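Side-chain contacts in RmpA (Streptococcus mutans, PDB 3BJV), which probably serves as the IIA component of an ascorbate-specific phosphotransferase system, passing on phosphate for the uptake of the sugar-like substrate: residues 133-136 / 140-143; 121-124 / 128-131; 27-32 / 98-103. One frame throughout, in Å; residues are numbered along the deposited sequence.

Contact 1 (133-136 / 140-143)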
loop_
_atom_site.group_PDB
_atom_site.type_symbol
_atom_site.label_atom_id
_atom_site.label_comp_id
_atom_site.label_asym_id
_atom_site.label_seq_id
_atom_site.Cartn_x
_atom_site.Cartn_y
_atom_site.Cartn_z
ATOM N N VAL A 133 13.923 -3.632 -16.586
ATOM C CA VAL A 133 15.180 -4.356 -16.718
ATOM C C VAL A 133 15.903 -4.066 -18.078
ATOM O O VAL A 133 17.134 -4.063 -18.146
ATOM C CB VAL A 133 14.944 -5.888 -16.378
ATOM C CG1 VAL A 133 16.109 -6.766 -16.753
ATOM C CG2 VAL A 133 14.662 -6.081 -14.864
ATOM N N ASN A 134 15.158 -3.838 -19.152
ATOM C CA ASN A 134 15.782 -3.460 -20.454
ATOM C C ASN A 134 16.045 -1.944 -20.639
ATOM O O ASN A 134 16.402 -1.533 -21.727
ATOM C CB ASN A 134 14.942 -3.946 -21.649
ATOM C CG ASN A 134 14.965 -5.479 -21.824
ATOM O OD1 ASN A 134 15.993 -6.132 -21.528
ATOM N ND2 ASN A 134 13.834 -6.059 -22.346
ATOM N N CYS A 135 15.812 -1.133 -19.597
ATOM C CA CYS A 135 16.098 0.307 -19.598
ATOM C C CYS A 135 17.570 0.528 -19.395
ATOM O O CYS A 135 18.186 -0.076 -18.485
ATOM C CB CYS A 135 15.322 1.052 -18.491
ATOM S SG CYS A 135 13.598 1.412 -18.924
ATOM N N LYS A 136 18.128 1.359 -20.277
ATOM C CA LYS A 136 19.544 1.729 -20.282
ATOM C C LYS A 136 19.813 3.094 -19.640
ATOM O O LYS A 136 20.864 3.307 -19.070
ATOM C CB LYS A 136 20.020 1.819 -21.718
ATOM C CG LYS A 136 20.728 0.598 -22.253
ATOM C CD LYS A 136 19.863 -0.253 -23.215
ATOM C CE LYS A 136 20.308 -1.760 -23.130
ATOM N NZ LYS A 136 19.416 -2.694 -23.870
ATOM N N GLU A 140 14.595 6.684 -20.181
ATOM C CA GLU A 140 13.719 5.550 -20.515
ATOM C C GLU A 140 12.759 5.147 -19.427
ATOM O O GLU A 140 11.600 4.869 -19.734
ATOM C CB GLU A 140 14.540 4.323 -20.950
ATOM C CG GLU A 140 15.091 4.504 -22.305
ATOM C CD GLU A 140 16.114 3.443 -22.696
ATOM O OE1 GLU A 140 15.867 2.225 -22.549
ATOM O OE2 GLU A 140 17.168 3.859 -23.206
ATOM N N VAL A 141 13.257 5.094 -18.178
ATOM C CA VAL A 141 12.462 4.790 -17.023
ATOM C C VAL A 141 11.407 5.854 -16.807
ATOM O O VAL A 141 10.258 5.537 -16.520
ATOM C CB VAL A 141 13.315 4.632 -15.697
ATOM C CG1 VAL A 141 12.385 4.552 -14.441
ATOM C CG2 VAL A 141 14.157 3.438 -15.745
ATOM N N LEU A 142 11.817 7.107 -16.898
ATOM C CA LEU A 142 10.888 8.250 -16.785
ATOM C C LEU A 142 9.839 8.236 -17.903
ATOM O O LEU A 142 8.682 8.555 -17.649
ATOM C CB LEU A 142 11.635 9.574 -16.827
ATOM C CG LEU A 142 12.631 9.883 -15.735
ATOM C CD1 LEU A 142 13.433 11.089 -16.169
ATOM C CD2 LEU A 142 11.909 10.155 -14.434
ATOM N N ALA A 143 10.193 7.827 -19.125
ATOM C CA ALA A 143 9.114 7.653 -20.119
ATOM C C ALA A 143 8.049 6.642 -19.612
ATOM O O ALA A 143 6.840 6.932 -19.670
ATOM C CB ALA A 143 9.657 7.281 -21.501
#

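Contact 2 (121-124 / 128-131)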
loop_
_atom_site.group_PDB
_atom_site.type_symbol
_atom_site.label_atom_id
_atom_site.label_comp_id
_atom_site.label_asym_id
_atom_site.label_seq_id
_atom_site.Cartn_x
_atom_site.Cartn_y
_atom_site.Cartn_z
ATOM N N ALA A 121 1.024 1.878 -9.877
ATOM C CA ALA A 121 0.844 2.374 -11.271
ATOM C C ALA A 121 2.003 1.993 -12.216
ATOM O O ALA A 121 1.779 1.496 -13.307
ATOM C CB ALA A 121 0.645 3.906 -11.281
ATOM N N LEU A 122 3.238 2.252 -11.790
ATOM C CA LEU A 122 4.444 1.890 -12.574
ATOM C C LEU A 122 4.494 0.387 -12.892
ATOM O O LEU A 122 4.600 -0.005 -14.079
ATOM C CB LEU A 122 5.701 2.344 -11.824
ATOM C CG LEU A 122 7.045 2.064 -12.474
ATOM C CD1 LEU A 122 7.124 2.759 -13.863
ATOM C CD2 LEU A 122 8.190 2.589 -11.536
ATOM N N PHE A 123 4.354 -0.442 -11.842
ATOM C CA PHE A 123 4.478 -1.862 -11.953
ATOM C C PHE A 123 3.289 -2.557 -12.588
ATOM O O PHE A 123 3.408 -3.683 -13.012
ATOM C CB PHE A 123 4.860 -2.474 -10.612
ATOM C CG PHE A 123 6.278 -2.214 -10.249
ATOM C CD1 PHE A 123 7.307 -2.981 -10.817
ATOM C CD2 PHE A 123 6.609 -1.178 -9.366
ATOM C CE1 PHE A 123 8.633 -2.718 -10.499
ATOM C CE2 PHE A 123 7.937 -0.909 -9.039
ATOM C CZ PHE A 123 8.958 -1.681 -9.611
ATOM N N GLU A 124 2.154 -1.888 -12.699
ATOM C CA GLU A 124 1.043 -2.475 -13.467
ATOM C C GLU A 124 1.019 -2.189 -14.979
ATOM O O GLU A 124 0.054 -2.547 -15.656
ATOM C CB GLU A 124 -0.291 -2.090 -12.845
ATOM C CG GLU A 124 -0.467 -2.732 -11.456
ATOM C CD GLU A 124 -1.818 -2.470 -10.870
ATOM O OE1 GLU A 124 -2.583 -1.621 -11.425
ATOM O OE2 GLU A 124 -2.104 -3.118 -9.846
ATOM N N SER A 128 6.004 -4.785 -17.031
ATOM C CA SER A 128 6.729 -3.669 -16.352
ATOM C C SER A 128 8.109 -4.095 -15.858
ATOM O O SER A 128 9.055 -3.368 -16.034
ATOM C CB SER A 128 5.920 -3.045 -15.218
ATOM O OG SER A 128 5.673 -4.002 -14.188
ATOM N N ILE A 129 8.223 -5.287 -15.290
ATOM C CA ILE A 129 9.490 -5.809 -14.830
ATOM C C ILE A 129 10.457 -6.019 -15.987
ATOM O O ILE A 129 11.629 -5.618 -15.910
ATOM C CB ILE A 129 9.313 -7.132 -14.009
ATOM C CG1 ILE A 129 8.422 -6.895 -12.794
ATOM C CG2 ILE A 129 10.655 -7.700 -13.540
ATOM C CD1 ILE A 129 9.131 -6.240 -11.614
ATOM N N GLU A 130 9.982 -6.624 -17.070
ATOM C CA GLU A 130 10.837 -6.887 -18.209
ATOM C C GLU A 130 11.252 -5.606 -18.926
ATOM O O GLU A 130 12.311 -5.526 -19.503
ATOM C CB GLU A 130 10.084 -7.786 -19.182
ATOM C CG GLU A 130 10.619 -7.847 -20.595
ATOM C CD GLU A 130 9.806 -8.831 -21.489
ATOM O OE1 GLU A 130 9.751 -10.072 -21.171
ATOM O OE2 GLU A 130 9.222 -8.356 -22.492
ATOM N N ARG A 131 10.384 -4.615 -18.939
ATOM C CA ARG A 131 10.692 -3.394 -19.610
ATOM C C ARG A 131 11.675 -2.574 -18.729
ATOM O O ARG A 131 12.688 -2.089 -19.236
ATOM C CB ARG A 131 9.415 -2.647 -19.977
ATOM C CG ARG A 131 8.553 -3.371 -21.046
ATOM C CD ARG A 131 7.091 -2.775 -21.165
ATOM N NE ARG A 131 7.176 -1.363 -21.507
ATOM C CZ ARG A 131 6.265 -0.437 -21.242
ATOM N NH1 ARG A 131 5.139 -0.753 -20.609
ATOM N NH2 ARG A 131 6.501 0.811 -21.628
#

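Contact 3 (27-32 / 98-103)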
loop_
_atom_site.group_PDB
_atom_site.type_symbol
_atom_site.label_atom_id
_atom_site.label_comp_id
_atom_site.label_asym_id
_atom_site.label_seq_id
_atom_site.Cartn_x
_atom_site.Cartn_y
_atom_site.Cartn_z
ATOM N N LYS A 27 21.527 -2.383 -0.167
ATOM C CA LYS A 27 22.494 -1.282 -0.088
ATOM C C LYS A 27 22.453 -0.363 -1.352
ATOM O O LYS A 27 22.450 0.869 -1.263
ATOM C CB LYS A 27 23.909 -1.859 0.083
ATOM C CG LYS A 27 24.998 -0.768 0.226
ATOM C CD LYS A 27 26.363 -1.374 -0.079
ATOM C CE LYS A 27 26.843 -0.971 -1.444
ATOM N NZ LYS A 27 27.987 -1.780 -1.857
ATOM N N LEU A 28 22.477 -0.995 -2.513
ATOM C CA LEU A 28 22.467 -0.287 -3.770
ATOM C C LEU A 28 21.262 0.608 -3.929
ATOM O O LEU A 28 21.365 1.639 -4.587
ATOM C CB LEU A 28 22.489 -1.270 -4.926
ATOM C CG LEU A 28 23.765 -2.080 -5.082
ATOM C CD1 LEU A 28 23.507 -3.077 -6.168
ATOM C CD2 LEU A 28 25.049 -1.222 -5.388
ATOM N N SER A 29 20.119 0.225 -3.358
ATOM C CA SER A 29 18.908 0.996 -3.614
ATOM C C SER A 29 18.778 2.231 -2.701
ATOM O O SER A 29 18.067 3.179 -2.979
ATOM C CB SER A 29 17.648 0.085 -3.622
ATOM O OG SER A 29 17.298 -0.396 -2.332
ATOM N N VAL A 30 19.511 2.228 -1.611
ATOM C CA VAL A 30 19.329 3.255 -0.579
ATOM C C VAL A 30 20.459 4.283 -0.628
ATOM O O VAL A 30 20.302 5.422 -0.205
ATOM C CB VAL A 30 19.281 2.576 0.823
ATOM C CG1 VAL A 30 19.520 3.605 1.934
ATOM C CG2 VAL A 30 17.937 1.827 0.982
ATOM N N THR A 31 21.609 3.830 -1.115
ATOM C CA THR A 31 22.792 4.632 -1.220
ATOM C C THR A 31 22.519 5.921 -1.982
ATOM O O THR A 31 22.883 6.979 -1.528
ATOM C CB THR A 31 23.901 3.810 -1.878
ATOM O OG1 THR A 31 24.612 3.129 -0.849
ATOM C CG2 THR A 31 24.857 4.731 -2.657
ATOM N N PRO A 32 21.867 5.845 -3.152
ATOM C CA PRO A 32 21.587 7.133 -3.823
ATOM C C PRO A 32 20.890 8.198 -2.964
ATOM O O PRO A 32 21.177 9.380 -3.140
ATOM C CB PRO A 32 20.754 6.731 -5.059
ATOM C CG PRO A 32 21.056 5.286 -5.283
ATOM C CD PRO A 32 21.414 4.681 -3.941
ATOM N N GLN A 98 14.509 -8.561 -9.004
ATOM C CA GLN A 98 15.375 -7.936 -9.980
ATOM C C GLN A 98 15.275 -6.405 -10.064
ATOM O O GLN A 98 16.143 -5.758 -10.607
ATOM C CB GLN A 98 15.167 -8.556 -11.346
ATOM C CG GLN A 98 16.422 -8.392 -12.163
ATOM C CD GLN A 98 16.431 -9.239 -13.419
ATOM O OE1 GLN A 98 17.439 -9.279 -14.134
ATOM N NE2 GLN A 98 15.315 -9.948 -13.679
ATOM N N VAL A 99 14.184 -5.830 -9.545
ATOM C CA VAL A 99 13.997 -4.370 -9.560
ATOM C C VAL A 99 13.753 -3.869 -8.138
ATOM O O VAL A 99 12.903 -4.413 -7.431
ATOM C CB VAL A 99 12.843 -3.912 -10.488
ATOM C CG1 VAL A 99 12.835 -2.399 -10.634
ATOM C CG2 VAL A 99 12.931 -4.588 -11.865
ATOM N N LEU A 100 14.497 -2.837 -7.726
ATOM C CA LEU A 100 14.317 -2.277 -6.386
ATOM C C LEU A 100 13.962 -0.793 -6.428
ATOM O O LEU A 100 14.662 0.023 -7.031
ATOM C CB LEU A 100 15.510 -2.569 -5.447
ATOM C CG LEU A 100 15.882 -4.028 -5.348
ATOM C CD1 LEU A 100 17.139 -4.279 -6.167
ATOM C CD2 LEU A 100 16.142 -4.369 -3.908
ATOM N N LEU A 101 12.825 -0.472 -5.832
ATOM C CA LEU A 101 12.390 0.883 -5.715
ATOM C C LEU A 101 12.321 1.233 -4.206
ATOM O O LEU A 101 11.350 0.889 -3.524
ATOM C CB LEU A 101 11.065 1.083 -6.448
ATOM C CG LEU A 101 10.771 2.472 -7.041
ATOM C CD1 LEU A 101 9.602 2.370 -8.063
ATOM C CD2 LEU A 101 10.427 3.463 -5.920
ATOM N N ALA A 102 13.394 1.843 -3.700
ATOM C CA ALA A 102 13.477 2.260 -2.305
ATOM C C ALA A 102 12.641 3.494 -2.078
ATOM O O ALA A 102 12.518 4.364 -2.927
ATOM C CB ALA A 102 14.858 2.525 -1.914
ATOM N N LEU A 103 12.092 3.574 -0.893
ATOM C CA LEU A 103 11.059 4.505 -0.605
ATOM C C LEU A 103 11.508 5.205 0.654
ATOM O O LEU A 103 11.819 4.512 1.650
ATOM C CB LEU A 103 9.792 3.657 -0.324
ATOM C CG LEU A 103 8.515 4.177 0.354
ATOM C CD1 LEU A 103 8.256 5.669 -0.049
ATOM C CD2 LEU A 103 7.360 3.278 -0.102
#

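Contact 1 (133-136 / 140-143)
The turn between helix 128-133 and helix 138-147 folds back on the first turn of the second helix, where Cys135 and Lys136 meet Glu140 and Val141. Glu140 reaches back toward the turn that leads into its own helix. Its CG lies anti to its carbonyl carbon (chi1 -74°) and the chain then runs extended, which carries the carboxylate alongside the backbone of 135-136. There Glu140 OE1 accepts a weak hydrogen bond from Lys136 N at 3.3 Å, long but nearly straight (166° at the hydrogen). Glu140 OE1 also lies 3.5 Å from Cys135 CA. Glu140 OE2 bonds to Thr137 OG1, so each carboxylate oxygen has a partner at the start of the helix. The charged ends are not in contact: Lys136 NZ stays 6.2 Å from Glu140 OE1. Beneath the carboxylate the contact is apolar. Cys135 SG touches the methylene Glu140 CB at 3.7 Å. On the buried side of the helix, Cys135 SG also meets Val141 CG2 at 3.8 Å. Val141 packs further on Ile13 and Leu15 of strand 13-17, and Leu142 on Ala4 and Phe7 of helix 3-10. Val133, at the other end, rests on Gln98 and Val99 of strand 96-104. The polar part thus lies at the surface, while the two valines reach strands of the sheet and Leu142 reaches the N-terminal helix.

Contact 2 (121-124 / 128-131)
Leu122, in the last turn of helix 108-123, meets the other segment through its backbone: Leu122 O lies 3.5 Å from Ser128 CB. Its side chain turns to Leu101 and Met144. Phe123 comes next and carries most of the contact. Phe123 O accepts a short hydrogen bond of 2.6 Å from Ser128 OG. The hydroxyl sits above the carbonyl plane, 37° out of it, with a C=O...OG angle of 111°. Ser128 OG stands between its own backbone N and carbonyl carbon (chi1 63°), which directs it back to the end of the preceding helix. This is a short connection between two successive helices, closed by a side-chain to backbone bond: helix 108-123 ends, four residues intervene, and helix 128-133 begins with the serine. The Phe123 ring has Ile129 CD1 at its edge, near the ring plane, 3.7 Å from Phe123 CE1. Ile129 comes to it obliquely. Phe123 and Ile129 both pack on Met64 of strand 63-65, and the ring also packs on Val99 and Leu101 of strand 96-104. Glu124 points away from segment 128-131. Its OE2 bonds to Tyr153 OH of the second subunit, and lies close to Glu124 OE2 of that subunit.

Contact 3 (27-32 / 98-103)
Van der Waals packing joins the two segments, with Ser29 on one side and Leu100 and Ala102 on the other; no hydrogen bond crosses between them. Ser29 CB lies 3.9 Å from Leu100 CB, so the helix meets the leucine at the base of its side chain. Ala102 CB lies 3.4 Å from Ser29 O and 3.8 Å from Ser29 OG. Val30 adds a looser apolar touch, Val30 CG2 being 4.3 Å from Ala102 CB. Leu100 and Ala102 both point toward the helix, while Leu101 between them points away from it, to the other face of the sheet. The alternation fits a strand that lies between two helical layers, in keeping with the three-layer alpha/beta sandwich of this protein. Helix 22-36 covers one face of the sheet and helix 108-123 the other. The small side chains of Ser29 and Ala102 let the backbones come close, with Ser29 CA and Ala102 CA 5.7 Å apart. The polar atoms of this buried patch bond to other partners. Ser29 OG, held between its backbone N and carbonyl carbon (chi1 71°), bonds to Val26 O one turn back. Ser29 O is paired with Ser81 OG of the adjacent strand 79-85. Within the helix, Lys27 O accepts bonds from Val30 N, Thr31 N and Thr31 OG1. Thr31 OG1 lies 3.2 Å from Lys27 O, above the carbonyl plane. These bonds fall just before Pro32, where the helix kinks because the ring nitrogen cannot donate to the turn before.

From the N terminus, contact 3 comes first and closes the longest loop, 65 residues between helix 22-36 and strand 96-104. Contact 2 follows, bridging three residues at the corner from helix 108-123 into helix 128-133. Contact 1 then bridges three more, from the turn after helix 128-133 into helix 138-147. The three are in series, neither nested nor crossed, and the segments of contacts 2 and 1 adjoin in sequence. Strand 96-104 links them in space, since side chains of its segment 98-103 pack against residues of both later contacts. Helices 108-123 and 128-133 are thereby tied to the sheet.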